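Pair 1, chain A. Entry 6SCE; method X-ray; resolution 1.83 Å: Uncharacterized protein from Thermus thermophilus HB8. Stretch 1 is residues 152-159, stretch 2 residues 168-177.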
# COMPACT_ATOMS: atom_id res chain seq x y z
N GLY A 152 23.40 -3.97 3.95
CA GLY A 152 24.63 -3.39 4.48
C GLY A 152 24.46 -2.76 5.85
O GLY A 152 25.20 -1.84 6.22
N GLU A 153 23.49 -3.24 6.62
CA GLU A 153 23.21 -2.66 7.93
C GLU A 153 23.91 -3.49 8.97
O GLU A 153 23.55 -4.67 9.18
CB GLU A 153 21.70 -2.65 8.24
CG GLU A 153 20.86 -1.78 7.31
CD GLU A 153 21.06 -0.28 7.50
OE1 GLU A 153 21.64 0.16 8.52
OE2 GLU A 153 20.65 0.47 6.60
N ALA A 154 24.89 -2.89 9.65
CA ALA A 154 25.49 -3.52 10.79
C ALA A 154 24.52 -3.47 11.96
O ALA A 154 23.66 -2.60 12.07
CB ALA A 154 26.83 -2.85 11.16
N TRP A 155 24.64 -4.44 12.85
CA TRP A 155 23.74 -4.52 13.96
C TRP A 155 24.39 -5.19 15.13
O TRP A 155 25.37 -5.90 14.97
CB TRP A 155 22.48 -5.27 13.54
CG TRP A 155 22.79 -6.63 13.03
CD1 TRP A 155 23.22 -6.96 11.78
CD2 TRP A 155 22.71 -7.82 13.76
NE1 TRP A 155 23.40 -8.30 11.68
CE2 TRP A 155 23.11 -8.86 12.89
CE3 TRP A 155 22.35 -8.12 15.06
CZ2 TRP A 155 23.15 -10.18 13.29
CZ3 TRP A 155 22.38 -9.44 15.45
CH2 TRP A 155 22.78 -10.45 14.57
N GLU A 156 23.84 -4.94 16.31
CA GLU A 156 24.26 -5.60 17.53
C GLU A 156 23.08 -5.83 18.43
O GLU A 156 22.14 -5.00 18.51
CB GLU A 156 25.31 -4.75 18.24
CG GLU A 156 24.84 -3.35 18.57
CD GLU A 156 25.95 -2.51 19.14
OE1 GLU A 156 25.77 -1.99 20.27
OE2 GLU A 156 27.00 -2.40 18.46
N ARG A 157 23.12 -6.96 19.13
CA ARG A 157 22.02 -7.36 19.99
C ARG A 157 21.94 -6.46 21.21
O ARG A 157 22.96 -6.10 21.80
CB ARG A 157 22.15 -8.81 20.42
CG ARG A 157 22.00 -9.84 19.28
CD ARG A 157 20.54 -10.00 18.89
NE ARG A 157 19.76 -10.50 20.01
CZ ARG A 157 19.62 -11.78 20.32
NH1 ARG A 157 20.19 -12.74 19.59
NH2 ARG A 157 18.91 -12.11 21.39
N VAL A 158 20.72 -6.11 21.59
CA VAL A 158 20.50 -5.26 22.76
C VAL A 158 19.30 -5.79 23.46
O VAL A 158 18.50 -6.56 22.89
CB VAL A 158 20.27 -3.78 22.40
CG1 VAL A 158 21.53 -3.16 21.85
CG2 VAL A 158 19.08 -3.61 21.45
N SER A 159 19.14 -5.37 24.70
CA SER A 159 17.99 -5.74 25.45
C SER A 159 16.74 -5.20 24.73
O SER A 159 16.76 -4.06 24.28
CB SER A 159 18.08 -5.15 26.87
OG SER A 159 16.85 -5.37 27.48
N ALA A 168 10.84 -11.41 23.13
CA ALA A 168 11.35 -10.58 22.05
C ALA A 168 12.86 -10.55 22.02
O ALA A 168 13.51 -10.59 23.06
CB ALA A 168 10.80 -9.17 22.15
N GLN A 169 13.41 -10.45 20.83
CA GLN A 169 14.84 -10.23 20.64
C GLN A 169 15.00 -8.90 19.90
O GLN A 169 14.16 -8.53 19.04
CB GLN A 169 15.45 -11.33 19.76
CG GLN A 169 15.32 -12.80 20.23
CD GLN A 169 15.63 -13.76 19.06
OE1 GLN A 169 14.84 -13.90 18.08
NE2 GLN A 169 16.82 -14.42 19.13
N ALA A 170 16.09 -8.19 20.15
CA ALA A 170 16.27 -6.87 19.55
C ALA A 170 17.69 -6.60 19.11
O ALA A 170 18.66 -7.17 19.63
CB ALA A 170 15.78 -5.79 20.49
N ALA A 171 17.81 -5.72 18.13
CA ALA A 171 19.11 -5.29 17.64
C ALA A 171 19.12 -3.80 17.42
O ALA A 171 18.16 -3.23 16.91
CB ALA A 171 19.43 -5.97 16.34
N ARG A 172 20.21 -3.16 17.78
CA ARG A 172 20.46 -1.80 17.44
C ARG A 172 21.27 -1.78 16.15
O ARG A 172 22.12 -2.62 15.94
CB ARG A 172 21.22 -1.13 18.57
CG ARG A 172 21.39 0.34 18.40
CD ARG A 172 22.02 0.95 19.64
NE ARG A 172 23.44 0.66 19.70
CZ ARG A 172 24.38 1.37 19.08
NH1 ARG A 172 24.07 2.43 18.33
NH2 ARG A 172 25.66 1.01 19.20
N LEU A 173 20.96 -0.83 15.29
CA LEU A 173 21.69 -0.63 14.05
C LEU A 173 22.50 0.64 14.21
O LEU A 173 21.95 1.75 14.11
CB LEU A 173 20.73 -0.51 12.87
CG LEU A 173 20.14 -1.81 12.30
CD1 LEU A 173 19.51 -2.68 13.35
CD2 LEU A 173 19.12 -1.44 11.23
N PRO A 174 23.81 0.51 14.44
CA PRO A 174 24.57 1.74 14.72
C PRO A 174 24.48 2.77 13.60
O PRO A 174 24.52 3.95 13.88
CB PRO A 174 26.00 1.22 14.91
CG PRO A 174 25.79 -0.16 15.50
CD PRO A 174 24.64 -0.70 14.67
N GLY A 175 24.31 2.33 12.36
CA GLY A 175 24.09 3.22 11.23
C GLY A 175 22.69 3.82 11.07
O GLY A 175 22.44 4.52 10.09
N ARG A 176 21.77 3.51 11.98
CA ARG A 176 20.38 3.99 11.86
C ARG A 176 19.92 4.47 13.19
O ARG A 176 19.34 3.73 13.98
CB ARG A 176 19.42 2.89 11.41
CG ARG A 176 19.74 2.27 10.07
CD ARG A 176 18.81 2.73 8.99
NE ARG A 176 19.49 2.79 7.71
CZ ARG A 176 19.02 3.42 6.65
NH1 ARG A 176 17.85 4.06 6.71
NH2 ARG A 176 19.73 3.41 5.53
N GLU A 177 20.13 5.77 13.42
CA GLU A 177 19.74 6.42 14.67
C GLU A 177 18.21 6.37 14.82
O GLU A 177 17.50 6.41 13.83
CB GLU A 177 20.22 7.88 14.57
CG GLU A 177 20.00 8.75 15.78
CD GLU A 177 20.42 10.20 15.51
OE1 GLU A 177 20.92 10.48 14.40
OE2 GLU A 177 20.24 11.04 16.42
O HOH W 1 23.85 -0.21 11.12
O HOH W 2 17.99 -9.11 22.14

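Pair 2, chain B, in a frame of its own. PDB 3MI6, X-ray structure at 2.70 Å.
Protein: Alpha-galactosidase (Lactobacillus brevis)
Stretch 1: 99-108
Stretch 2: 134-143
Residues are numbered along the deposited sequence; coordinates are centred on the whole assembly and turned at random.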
# COMPACT_ATOMS: atom_id res chain seq x y z
N ARG B 99 21.58 18.01 35.53
CA ARG B 99 21.87 17.57 34.18
C ARG B 99 21.60 18.69 33.17
O ARG B 99 21.58 18.46 31.95
CB ARG B 99 21.03 16.32 33.86
CG ARG B 99 21.36 15.10 34.73
CD ARG B 99 20.38 13.98 34.49
NE ARG B 99 19.00 14.45 34.62
CZ ARG B 99 18.39 14.65 35.78
NH1 ARG B 99 19.04 14.42 36.91
NH2 ARG B 99 17.13 15.08 35.83
N ILE B 100 21.39 19.90 33.68
CA ILE B 100 21.16 21.05 32.83
C ILE B 100 22.45 21.53 32.19
O ILE B 100 23.51 21.52 32.81
CB ILE B 100 20.50 22.19 33.59
CG1 ILE B 100 19.26 21.68 34.31
CG2 ILE B 100 20.14 23.31 32.65
CD1 ILE B 100 18.44 20.71 33.51
N THR B 101 22.37 21.92 30.92
CA THR B 101 23.52 22.46 30.23
C THR B 101 23.12 23.62 29.37
O THR B 101 22.18 23.52 28.59
CB THR B 101 24.19 21.40 29.36
OG1 THR B 101 24.92 20.51 30.20
CG2 THR B 101 25.15 22.05 28.40
N GLU B 102 23.81 24.74 29.50
CA GLU B 102 23.49 25.89 28.66
C GLU B 102 24.63 26.29 27.75
O GLU B 102 25.47 27.11 28.12
CB GLU B 102 23.03 27.08 29.50
CG GLU B 102 21.68 26.87 30.10
CD GLU B 102 21.41 27.79 31.26
OE1 GLU B 102 22.04 28.87 31.30
OE2 GLU B 102 20.58 27.43 32.12
N LEU B 103 24.66 25.72 26.55
CA LEU B 103 25.69 26.08 25.60
C LEU B 103 25.52 27.52 25.15
O LEU B 103 24.40 28.02 25.02
CB LEU B 103 25.66 25.16 24.39
CG LEU B 103 26.11 23.73 24.67
CD1 LEU B 103 26.04 22.93 23.39
CD2 LEU B 103 27.52 23.72 25.24
N THR B 104 26.66 28.18 24.96
CA THR B 104 26.70 29.54 24.49
C THR B 104 27.91 29.67 23.60
O THR B 104 29.04 29.47 24.06
CB THR B 104 26.88 30.52 25.64
OG1 THR B 104 25.79 30.39 26.56
CG2 THR B 104 26.91 31.93 25.10
N TYR B 105 27.66 30.00 22.33
CA TYR B 105 28.72 30.21 21.34
C TYR B 105 29.76 31.21 21.83
O TYR B 105 29.44 32.21 22.49
CB TYR B 105 28.10 30.68 20.01
CG TYR B 105 29.10 31.17 18.98
CD1 TYR B 105 29.79 30.28 18.17
CD2 TYR B 105 29.34 32.52 18.81
CE1 TYR B 105 30.70 30.72 17.21
CE2 TYR B 105 30.26 32.98 17.86
CZ TYR B 105 30.94 32.07 17.07
OH TYR B 105 31.84 32.52 16.12
N ASP B 106 31.01 30.95 21.49
CA ASP B 106 32.08 31.86 21.83
C ASP B 106 32.88 32.29 20.60
O ASP B 106 33.09 33.49 20.39
CB ASP B 106 33.00 31.25 22.90
CG ASP B 106 34.31 32.00 23.06
OD1 ASP B 106 34.27 33.25 23.18
OD2 ASP B 106 35.37 31.33 23.06
N HIS B 107 33.31 31.33 19.79
CA HIS B 107 34.17 31.62 18.65
C HIS B 107 34.23 30.46 17.68
O HIS B 107 33.93 29.34 18.06
CB HIS B 107 35.59 31.94 19.12
CG HIS B 107 36.41 30.73 19.46
ND1 HIS B 107 36.39 30.15 20.71
CD2 HIS B 107 37.28 30.01 18.72
CE1 HIS B 107 37.22 29.12 20.72
NE2 HIS B 107 37.77 29.01 19.52
N TYR B 108 34.65 30.73 16.45
CA TYR B 108 34.81 29.68 15.45
C TYR B 108 36.19 29.73 14.81
O TYR B 108 36.89 30.73 14.93
CB TYR B 108 33.75 29.81 14.36
CG TYR B 108 34.12 30.79 13.27
CD1 TYR B 108 33.64 32.09 13.28
CD2 TYR B 108 34.95 30.42 12.22
CE1 TYR B 108 33.97 32.98 12.29
CE2 TYR B 108 35.29 31.31 11.24
CZ TYR B 108 34.80 32.59 11.28
OH TYR B 108 35.14 33.48 10.30
N LEU B 134 35.54 23.24 9.58
CA LEU B 134 34.98 24.34 10.36
C LEU B 134 34.83 23.83 11.79
O LEU B 134 34.24 22.78 12.00
CB LEU B 134 33.60 24.71 9.81
CG LEU B 134 32.80 25.77 10.58
CD1 LEU B 134 33.42 27.15 10.41
CD2 LEU B 134 31.35 25.81 10.16
N VAL B 135 35.38 24.56 12.76
CA VAL B 135 35.25 24.18 14.16
C VAL B 135 34.49 25.24 14.93
O VAL B 135 34.94 26.37 15.04
CB VAL B 135 36.61 24.00 14.84
CG1 VAL B 135 36.41 23.49 16.26
CG2 VAL B 135 37.48 23.06 14.05
N VAL B 136 33.34 24.88 15.48
CA VAL B 136 32.48 25.86 16.11
C VAL B 136 32.40 25.61 17.61
O VAL B 136 31.69 24.72 18.06
CB VAL B 136 31.06 25.85 15.50
CG1 VAL B 136 30.16 26.82 16.23
CG2 VAL B 136 31.12 26.20 14.04
N SER B 137 33.11 26.43 18.38
CA SER B 137 33.28 26.18 19.81
C SER B 137 32.25 26.91 20.68
O SER B 137 31.90 28.05 20.41
CB SER B 137 34.70 26.55 20.23
OG SER B 137 35.66 25.90 19.41
N PHE B 138 31.76 26.22 21.70
CA PHE B 138 30.80 26.80 22.64
C PHE B 138 31.34 26.65 24.06
O PHE B 138 32.32 25.94 24.29
CB PHE B 138 29.44 26.09 22.55
CG PHE B 138 28.80 26.13 21.18
CD1 PHE B 138 29.33 25.39 20.13
CD2 PHE B 138 27.66 26.88 20.96
CE1 PHE B 138 28.73 25.42 18.89
CE2 PHE B 138 27.07 26.91 19.72
CZ PHE B 138 27.61 26.18 18.69
N ASN B 139 30.69 27.31 25.01
CA ASN B 139 31.00 27.16 26.42
C ASN B 139 29.70 27.10 27.18
O ASN B 139 28.74 27.82 26.86
CB ASN B 139 31.82 28.34 26.95
CG ASN B 139 33.26 28.34 26.45
OD1 ASN B 139 33.71 29.29 25.80
ND2 ASN B 139 34.00 27.28 26.77
N ASP B 140 29.67 26.26 28.20
CA ASP B 140 28.55 26.16 29.11
C ASP B 140 28.61 27.22 30.23
O ASP B 140 29.56 27.24 31.03
CB ASP B 140 28.53 24.76 29.71
CG ASP B 140 27.38 24.55 30.66
OD1 ASP B 140 26.28 25.11 30.42
OD2 ASP B 140 27.58 23.80 31.65
N ARG B 141 27.61 28.08 30.27
CA ARG B 141 27.46 29.06 31.35
C ARG B 141 27.35 28.43 32.74
O ARG B 141 27.55 29.10 33.75
CB ARG B 141 26.23 29.95 31.12
CG ARG B 141 26.24 30.71 29.80
CD ARG B 141 25.16 31.79 29.76
NE ARG B 141 23.82 31.23 29.60
CZ ARG B 141 23.07 31.41 28.51
NH1 ARG B 141 23.54 32.13 27.50
NH2 ARG B 141 21.85 30.88 28.44
N ILE B 142 27.00 27.15 32.80
CA ILE B 142 26.78 26.48 34.08
C ILE B 142 27.99 25.71 34.62
O ILE B 142 28.23 25.71 35.83
CB ILE B 142 25.56 25.53 34.02
CG1 ILE B 142 24.29 26.30 33.67
CG2 ILE B 142 25.39 24.81 35.34
CD1 ILE B 142 23.03 25.46 33.73
N THR B 143 28.74 25.04 33.76
CA THR B 143 29.78 24.15 34.28
C THR B 143 31.15 24.50 33.76
O THR B 143 32.15 24.02 34.29
CB THR B 143 29.49 22.67 33.95
OG1 THR B 143 29.72 22.44 32.55
CG2 THR B 143 28.06 22.32 34.31

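Pair 1 and pair 2 share one backbone arrangement: two antiparallel strands whose N-to-C directions diverge by 128° and 133°. In each pair the second strand runs into a loop or turn segment, in pair 1 a type I turn from A:Leu173 to A:Arg176. Fourteen central residues superpose with an RMSD of 0.7 Å.

The backbone bonds agree closely at the centre. In pair 1, A:Glu156 and A:Arg172 form a hydrogen-bonded pair, with A:Glu156 N to A:Arg172 O at 2.9 Å and A:Arg172 N to A:Glu156 O at 2.8 Å. The matching pair, B:Thr104 and B:Asn139, repeats this, although the bond from B:Thr104 N to B:Asn139 O (2.8 Å) is bent and weak. Two residues along, A:Val158 N reaches A:Ala170 O at 3.0 Å, as B:Asp106 N reaches B:Ser137 O at 3.2 Å. In pair 2 this bond belongs to a beta bulge: B:Ser137 O accepts B:Asp106 N, while B:Ser137 N donates to B:His107 O (3.0 Å).

Side chains also differ where the strands come closest. A:Arg157 and A:Ala171 match B:Tyr105 and B:Phe138. The small methyl of A:Ala171 lies 3.8 Å, CB to CE3, from the ring of A:Trp155. In pair 2 the alanine position carries B:Phe138, and the first stretch supplies B:Leu103 and B:Tyr105 to pack against it: B:Leu103, at the tryptophan position, places CD2 4.1 Å from B:Phe138 CB, while B:Tyr105 CB meets B:Phe138 CE2 at 3.9 Å.

At the hydrogen-bonded pair, A:Glu156 and A:Arg172 have their side chains on the same face, and opposite charges let them join in a salt bridge, OE1 to NH2 at 3.2 Å. B:Thr104 and B:Asn139 carry no charge, so this pair cannot form a salt bridge. The salt bridge of pair 2 instead joins B:Glu102 to B:Arg141, with OE1 to NE at 3.4 Å in a weak hydrogen bond; these positions match A:Ala154 and A:Pro174, where A:Ala154 O packs 3.4 Å from A:Pro174 CD.

The turning segment is tied down differently as well. In pair 1, water 1 donates to A:Ala154 O (2.6 Å) and accepts from A:Gly175 N (2.9 Å), while A:Arg176 NE makes a weak, salt-bridging hydrogen bond to A:Glu153 OE2 at 2.8 Å. In pair 2 the carboxylate comes from the second stretch: B:Asp140, matching A:Leu173, accepts B:Glu102 N at OD1 (2.7 Å) and, weakly, B:Ile142 N at the same atom (3.2 Å). B:Ile142, at the glycine position, adds greasy bulk, its CD1 lying 3.8 Å from B:Ile100 CG2.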